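Uncharacterized protein (PDB 4QPV) is of unknown function, a staphylococcal member of the DUF1672 family whose distinctive fold repeats a unit of a kinked helix followed by three strands. Local coordinates at residues A[217-222]-A[256-261]. Sequence-based numbering, arbitrary orientation.
Sequences SRPYVV and HDLNVS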
loop_
_atom_site.group_PDB
_atom_site.type_symbol
_atom_site.label_atom_id
_atom_site.label_comp_id
_atom_site.label_asym_id
_atom_site.label_seq_id
_atom_site.Cartn_x
_atom_site.Cartn_y
_atom_site.Cartn_z
ATOM N N SER A 217 -3.905 15.930 -11.561
ATOM C CA SER A 217 -4.669 15.172 -10.569
ATOM C C SER A 217 -3.977 15.155 -9.199
ATOM O O SER A 217 -2.782 15.445 -9.087
ATOM C CB SER A 217 -4.872 13.738 -11.054
ATOM O OG SER A 217 -3.720 12.932 -10.849
ATOM N N ARG A 218 -4.722 14.769 -8.171
ATOM C CA ARG A 218 -4.193 14.639 -6.813
ATOM C C ARG A 218 -4.161 13.169 -6.409
ATOM O O ARG A 218 -5.042 12.403 -6.832
ATOM C CB ARG A 218 -5.044 15.428 -5.790
ATOM C CG ARG A 218 -5.527 16.808 -6.257
ATOM C CD ARG A 218 -4.465 17.881 -6.159
ATOM N NE ARG A 218 -4.980 19.187 -6.582
ATOM C CZ ARG A 218 -5.413 20.131 -5.752
ATOM N NH1 ARG A 218 -5.388 19.934 -4.442
ATOM N NH2 ARG A 218 -5.863 21.286 -6.227
ATOM N N PRO A 219 -3.183 12.754 -5.572
ATOM C CA PRO A 219 -3.206 11.377 -5.050
ATOM C C PRO A 219 -4.518 11.086 -4.311
ATOM O O PRO A 219 -5.185 12.001 -3.816
ATOM C CB PRO A 219 -2.023 11.336 -4.076
ATOM C CG PRO A 219 -1.170 12.496 -4.430
ATOM C CD PRO A 219 -2.085 13.539 -4.975
ATOM N N TYR A 220 -4.893 9.807 -4.263
ATOM C CA TYR A 220 -6.111 9.362 -3.604
ATOM C C TYR A 220 -5.791 8.655 -2.302
ATOM O O TYR A 220 -4.943 7.757 -2.279
ATOM C CB TYR A 220 -6.894 8.397 -4.517
ATOM C CG TYR A 220 -7.576 9.056 -5.692
ATOM C CD1 TYR A 220 -6.871 9.363 -6.854
ATOM C CD2 TYR A 220 -8.943 9.312 -5.673
ATOM C CE1 TYR A 220 -7.497 9.985 -7.938
ATOM C CE2 TYR A 220 -9.581 9.922 -6.754
ATOM C CZ TYR A 220 -8.856 10.255 -7.886
ATOM O OH TYR A 220 -9.505 10.836 -8.954
ATOM N N VAL A 221 -6.494 9.043 -1.232
ATOM C CA VAL A 221 -6.458 8.380 0.072
ATOM C C VAL A 221 -7.790 7.619 0.216
ATOM O O VAL A 221 -8.838 8.239 0.119
ATOM C CB VAL A 221 -6.243 9.357 1.253
ATOM C CG1 VAL A 221 -6.374 8.630 2.593
ATOM C CG2 VAL A 221 -4.901 10.068 1.152
ATOM N N VAL A 222 -7.751 6.292 0.412
ATOM C CA VAL A 222 -8.971 5.487 0.587
ATOM C C VAL A 222 -8.860 4.727 1.916
ATOM O O VAL A 222 -7.901 3.983 2.098
ATOM C CB VAL A 222 -9.240 4.514 -0.618
ATOM C CG1 VAL A 222 -10.550 3.757 -0.423
ATOM C CG2 VAL A 222 -9.265 5.262 -1.961
ATOM N N HIS A 256 -6.707 18.162 3.046
ATOM C CA HIS A 256 -7.721 18.859 2.246
ATOM C C HIS A 256 -7.311 18.922 0.768
ATOM O O HIS A 256 -8.179 18.862 -0.097
ATOM C CB HIS A 256 -7.937 20.282 2.778
ATOM C CG HIS A 256 -8.731 20.311 4.043
ATOM N ND1 HIS A 256 -10.035 20.777 4.067
ATOM C CD2 HIS A 256 -8.382 19.920 5.289
ATOM C CE1 HIS A 256 -10.434 20.655 5.321
ATOM N NE2 HIS A 256 -9.470 20.146 6.093
ATOM N N ASP A 257 -5.991 19.026 0.485
ATOM C CA ASP A 257 -5.454 19.124 -0.877
ATOM C C ASP A 257 -5.349 17.751 -1.595
ATOM O O ASP A 257 -4.932 17.716 -2.753
ATOM C CB ASP A 257 -4.076 19.832 -0.873
ATOM C CG ASP A 257 -2.999 19.169 -0.020
ATOM O OD1 ASP A 257 -3.272 18.089 0.568
ATOM O OD2 ASP A 257 -1.887 19.731 0.066
ATOM N N LEU A 258 -5.711 16.628 -0.922
ATOM C CA LEU A 258 -5.704 15.320 -1.586
ATOM C C LEU A 258 -7.136 14.859 -1.834
ATOM O O LEU A 258 -8.071 15.462 -1.310
ATOM C CB LEU A 258 -4.934 14.245 -0.754
ATOM C CG LEU A 258 -3.463 14.535 -0.433
ATOM C CD1 LEU A 258 -2.821 13.358 0.306
ATOM C CD2 LEU A 258 -2.658 14.863 -1.692
ATOM N N ASN A 259 -7.312 13.788 -2.627
ATOM C CA ASN A 259 -8.630 13.157 -2.784
ATOM C C ASN A 259 -8.744 12.186 -1.619
ATOM O O ASN A 259 -7.833 11.375 -1.422
ATOM C CB ASN A 259 -8.782 12.472 -4.132
ATOM C CG ASN A 259 -8.775 13.445 -5.269
ATOM O OD1 ASN A 259 -9.537 14.408 -5.274
ATOM N ND2 ASN A 259 -7.869 13.254 -6.222
ATOM N N VAL A 260 -9.752 12.372 -0.751
ATOM C CA VAL A 260 -9.895 11.531 0.441
ATOM C C VAL A 260 -11.303 10.936 0.440
ATOM O O VAL A 260 -12.284 11.661 0.323
ATOM C CB VAL A 260 -9.557 12.282 1.764
ATOM C CG1 VAL A 260 -9.744 11.373 2.992
ATOM C CG2 VAL A 260 -8.124 12.842 1.732
ATOM N N SER A 261 -11.378 9.613 0.607
ATOM C CA SER A 261 -12.629 8.854 0.572
ATOM C C SER A 261 -12.718 7.905 1.769
ATOM O O SER A 261 -11.769 7.179 2.086
ATOM C CB SER A 261 -12.700 8.076 -0.748
ATOM O OG SER A 261 -13.806 7.195 -0.836
HETATM O O HOH W 1 -7.672 14.878 -8.800
#
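Asn259 lies against the ring of Tyr220, its CB over one face at 3.9 Å from the ring centroid in a CH-pi contact. The amide plane is turned 35° from the ring, and ND2 sits above the same ring, offset toward its rim. Asn259 CG lies anti to the carbonyl carbon (chi1 -66°), and the amide is then turned about chi2 (-53°) with ND2 directed at Arg218 O, a weak, bent hydrogen bond (3.0 Å). A water accepts from both ND2 and Arg218 N, bridging side chain and backbone. Further back, Arg218 NH1 donates to Asp257 O (2.8 Å), an acceptor close to the guanidinium plane. Strands 220-227 and 259-265 pair in parallel here as the two strands of a beta-alpha-beta unit, connected through helix 234-249. Asn259 N bonds to Pro219 O, Val221 N to Asn259 O at 2.7 Å, and Ser261 N to Val221 O, so Asn259 and Val221 each use both backbone polar groups across the pair. On the sheet face away from the tyrosine, Val221 CB meets Val260 CG2 at 4.0 Å. Leu258 spreads its two methyls, CD1 toward Val221 CG2 and CD2 against Pro219 CD (3.6 Å); Leu138 of helix 135-147 touches both Val221 and Leu258. Outside the pair, Asn259 OD1 accepts from His289 N and Tyr220 OH hydrogen-bonds Glu290 OE2, both in the last modelled residues.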